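Local coordinates for protein SusD homolog (Bacteroides thetaiotaomicron VPI-5482, PDB 3IV0) that is of unknown function but probably binds glycans at the bacterial outer membrane, at residues K196-A207 / G260-A269. Numbering follows the deposited sequence.
Sequences KGIRASRGSVIA and GSDEGLFEIA
Ser-204, in the first turn of helix 202-219, directs its hydroxyl to Leu-265 O (OG to O 2.7 Å), tying a capping box to a classic beta bulge. The box pairs Ser-201 N with Ser-204 OG in a nearly straight bond (177°) and Ser-204 N with Ser-201 OG; the bulge, Leu-265 and Phe-266 facing Phe-365, interrupts strand 264-268 of a two-stranded antiparallel sheet in this mainly helical SusD-family protein. Ser-204 OG thus donates to the bulge while accepting from its own cap, and a water linking Ser-201 OG to Leu-265 O adds a second grip on that carbonyl.

Further along, Glu-267 N bonds to Gly-197 O at 2.8 Å, and another water bridges Ile-198 O and Glu-267 O. The Glu-267 carboxylate turns back to Gly-260 N, which meets the syn lone pair of OE1; Asn-361 ND2 is a second partner of OE1.

At the partly exposed end, Lys-196, extended until it bends at chi4 (-60°), brings NZ to Asp-262 OD1 in a salt bridge (3.1 Å) and donates to Gly-260 O (NZ to O 3.2 Å) from above the carbonyl plane. A methionine in its place would probably leave Asp-262 without this countercharge and Gly-260 O without its NZ donor.

Side-chain packing flanks these bonds. Leu-265 CD1 reaches Ala-207 CB, the Phe-266 ring turns its edge to Ser-204 OG, and Ile-198 CG2 lies 3.7 Å from Ala-269 CB.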
loop_
_atom_site.group_PDB
_atom_site.type_symbol
_atom_site.label_atom_id
_atom_site.label_comp_id
_atom_site.label_asym_id
_atom_site.label_seq_id
_atom_site.Cartn_x
_atom_site.Cartn_y
_atom_site.Cartn_z
ATOM N N LYS A 196 -5.721 13.569 11.030
ATOM C CA LYS A 196 -4.308 13.361 10.885
ATOM C C LYS A 196 -4.007 11.944 10.380
ATOM O O LYS A 196 -4.328 10.960 11.039
ATOM C CB LYS A 196 -3.590 13.606 12.204
ATOM C CG LYS A 196 -2.085 13.719 12.081
ATOM C CD LYS A 196 -1.535 14.207 13.439
ATOM C CE LYS A 196 -0.199 14.792 13.296
ATOM N NZ LYS A 196 0.642 13.778 12.781
ATOM N N GLY A 197 -3.373 11.887 9.206
ATOM C CA GLY A 197 -2.997 10.613 8.551
ATOM C C GLY A 197 -4.073 9.986 7.689
ATOM O O GLY A 197 -3.777 9.350 6.690
ATOM N N ILE A 198 -5.332 10.222 8.033
ATOM C CA ILE A 198 -6.469 9.554 7.468
ATOM C C ILE A 198 -7.315 10.398 6.517
ATOM O O ILE A 198 -8.255 9.884 5.906
ATOM C CB ILE A 198 -7.344 8.928 8.571
ATOM C CG1 ILE A 198 -7.891 9.990 9.537
ATOM C CG2 ILE A 198 -6.545 7.847 9.349
ATOM C CD1 ILE A 198 -8.929 9.376 10.520
ATOM N N ARG A 199 -6.977 11.677 6.386
ATOM C CA ARG A 199 -7.501 12.528 5.336
ATOM C C ARG A 199 -6.315 12.943 4.483
ATOM O O ARG A 199 -5.228 13.217 4.998
ATOM C CB ARG A 199 -8.187 13.764 5.960
ATOM C CG ARG A 199 -9.436 13.419 6.777
ATOM C CD ARG A 199 -10.649 13.061 5.928
ATOM N NE ARG A 199 -11.198 14.196 5.198
ATOM C CZ ARG A 199 -12.072 15.069 5.694
ATOM N NH1 ARG A 199 -12.566 14.942 6.911
ATOM N NH2 ARG A 199 -12.442 16.075 4.919
ATOM N N ALA A 200 -6.495 12.943 3.175
ATOM C CA ALA A 200 -5.394 13.248 2.284
ATOM C C ALA A 200 -4.727 14.584 2.608
ATOM O O ALA A 200 -5.410 15.605 2.762
ATOM C CB ALA A 200 -5.892 13.269 0.810
ATOM N N SER A 201 -3.396 14.584 2.667
ATOM C CA SER A 201 -2.577 15.768 2.828
ATOM C C SER A 201 -1.713 15.942 1.581
ATOM O O SER A 201 -1.719 15.101 0.667
ATOM C CB SER A 201 -1.659 15.617 4.028
ATOM O OG SER A 201 -0.620 14.657 3.748
ATOM N N ARG A 202 -0.921 17.006 1.560
ATOM C CA ARG A 202 0.033 17.216 0.475
ATOM C C ARG A 202 0.982 16.020 0.371
ATOM O O ARG A 202 1.351 15.581 -0.711
ATOM C CB ARG A 202 0.796 18.536 0.684
ATOM C CG ARG A 202 1.642 18.985 -0.523
ATOM C CD ARG A 202 2.305 20.349 -0.230
ATOM N NE ARG A 202 3.060 20.898 -1.374
ATOM C CZ ARG A 202 2.507 21.546 -2.386
ATOM N NH1 ARG A 202 1.205 21.676 -2.474
ATOM N NH2 ARG A 202 3.271 22.019 -3.360
ATOM N N GLY A 203 1.434 15.525 1.513
ATOM C CA GLY A 203 2.288 14.332 1.560
ATOM C C GLY A 203 1.658 13.078 1.004
ATOM O O GLY A 203 2.316 12.286 0.319
ATOM N N SER A 204 0.359 12.896 1.208
ATOM C CA SER A 204 -0.362 11.781 0.620
ATOM C C SER A 204 -0.244 11.832 -0.924
ATOM O O SER A 204 0.032 10.815 -1.602
ATOM C CB SER A 204 -1.834 11.849 0.978
ATOM O OG SER A 204 -2.062 12.008 2.359
ATOM N N VAL A 205 -0.504 13.023 -1.464
ATOM C CA VAL A 205 -0.435 13.253 -2.893
ATOM C C VAL A 205 0.958 12.971 -3.431
ATOM O O VAL A 205 1.097 12.275 -4.438
ATOM C CB VAL A 205 -0.875 14.684 -3.274
ATOM C CG1 VAL A 205 -0.666 14.945 -4.766
ATOM C CG2 VAL A 205 -2.378 14.925 -2.880
ATOM N N ILE A 206 1.986 13.485 -2.756
ATOM C CA ILE A 206 3.346 13.263 -3.221
ATOM C C ILE A 206 3.682 11.772 -3.235
ATOM O O ILE A 206 4.241 11.275 -4.226
ATOM C CB ILE A 206 4.343 14.050 -2.347
ATOM C CG1 ILE A 206 4.178 15.563 -2.569
ATOM C CG2 ILE A 206 5.786 13.620 -2.671
ATOM C CD1 ILE A 206 4.835 16.406 -1.485
ATOM N N ALA A 207 3.380 11.046 -2.176
ATOM C CA ALA A 207 3.716 9.629 -2.112
ATOM C C ALA A 207 3.038 8.856 -3.224
ATOM O O ALA A 207 3.645 8.015 -3.900
ATOM C CB ALA A 207 3.361 9.045 -0.769
ATOM N N GLY A 260 -1.740 8.111 12.814
ATOM C CA GLY A 260 -1.765 9.489 13.225
ATOM C C GLY A 260 -0.433 10.058 13.681
ATOM O O GLY A 260 -0.388 11.165 14.222
ATOM N N SER A 261 0.668 9.371 13.414
ATOM C CA SER A 261 1.983 9.862 13.786
ATOM C C SER A 261 2.534 10.847 12.772
ATOM O O SER A 261 2.038 10.962 11.651
ATOM C CB SER A 261 3.006 8.719 13.928
ATOM O OG SER A 261 3.521 8.349 12.645
ATOM N N ASP A 262 3.630 11.502 13.135
ATOM C CA ASP A 262 4.269 12.456 12.229
ATOM C C ASP A 262 5.032 11.778 11.079
ATOM O O ASP A 262 5.599 12.458 10.243
ATOM C CB ASP A 262 5.286 13.335 12.970
ATOM C CG ASP A 262 4.635 14.419 13.834
ATOM O OD1 ASP A 262 3.401 14.495 13.904
ATOM O OD2 ASP A 262 5.399 15.220 14.408
ATOM N N GLU A 263 5.070 10.445 11.051
ATOM C CA GLU A 263 5.722 9.721 9.990
ATOM C C GLU A 263 4.706 9.291 8.928
ATOM O O GLU A 263 5.087 8.977 7.791
ATOM C CB GLU A 263 6.469 8.509 10.565
ATOM C CG GLU A 263 7.332 7.836 9.562
ATOM C CD GLU A 263 8.350 6.876 10.098
ATOM O OE1 GLU A 263 8.798 7.045 11.246
ATOM O OE2 GLU A 263 8.779 6.003 9.289
ATOM N N GLY A 264 3.431 9.274 9.260
ATOM C CA GLY A 264 2.443 8.786 8.310
ATOM C C GLY A 264 2.280 9.749 7.143
ATOM O O GLY A 264 2.300 10.967 7.324
ATOM N N LEU A 265 2.118 9.231 5.934
ATOM C CA LEU A 265 1.765 10.060 4.785
ATOM C C LEU A 265 0.332 9.747 4.348
ATOM O O LEU A 265 -0.383 10.689 3.971
ATOM C CB LEU A 265 2.755 9.913 3.617
ATOM C CG LEU A 265 4.163 10.423 3.918
ATOM C CD1 LEU A 265 5.082 10.142 2.733
ATOM C CD2 LEU A 265 4.196 11.877 4.299
ATOM N N PHE A 266 -0.107 8.496 4.289
ATOM C CA PHE A 266 -1.533 8.206 4.062
ATOM C C PHE A 266 -1.839 6.938 4.795
ATOM O O PHE A 266 -1.080 5.951 4.709
ATOM C CB PHE A 266 -1.940 8.128 2.582
ATOM C CG PHE A 266 -3.418 7.997 2.420
ATOM C CD1 PHE A 266 -4.229 9.054 2.828
ATOM C CD2 PHE A 266 -4.008 6.821 2.053
ATOM C CE1 PHE A 266 -5.599 8.932 2.794
ATOM C CE2 PHE A 266 -5.389 6.693 2.033
ATOM C CZ PHE A 266 -6.180 7.759 2.418
ATOM N N GLU A 267 -2.978 6.913 5.477
ATOM C CA GLU A 267 -3.417 5.798 6.313
ATOM C C GLU A 267 -4.899 5.555 6.119
ATOM O O GLU A 267 -5.639 6.489 5.853
ATOM C CB GLU A 267 -3.124 6.107 7.796
ATOM C CG GLU A 267 -1.725 6.626 8.022
ATOM C CD GLU A 267 -1.461 7.090 9.443
ATOM O OE1 GLU A 267 -2.368 7.029 10.298
ATOM O OE2 GLU A 267 -0.322 7.559 9.666
ATOM N N ILE A 268 -5.294 4.293 6.238
ATOM C CA ILE A 268 -6.685 3.879 6.259
ATOM C C ILE A 268 -7.090 3.776 7.715
ATOM O O ILE A 268 -6.425 3.114 8.510
ATOM C CB ILE A 268 -6.857 2.505 5.555
ATOM C CG1 ILE A 268 -6.403 2.549 4.087
ATOM C CG2 ILE A 268 -8.332 2.053 5.600
ATOM C CD1 ILE A 268 -6.069 1.178 3.458
ATOM N N ALA A 269 -8.174 4.450 8.109
ATOM C CA ALA A 269 -8.545 4.575 9.493
ATOM C C ALA A 269 -9.190 3.310 10.041
ATOM O O ALA A 269 -10.100 2.751 9.432
ATOM C CB ALA A 269 -9.548 5.764 9.642
HETATM O O HOH W 1 -8.194 7.262 5.114
HETATM O O HOH W 2 -0.460 13.049 6.009
#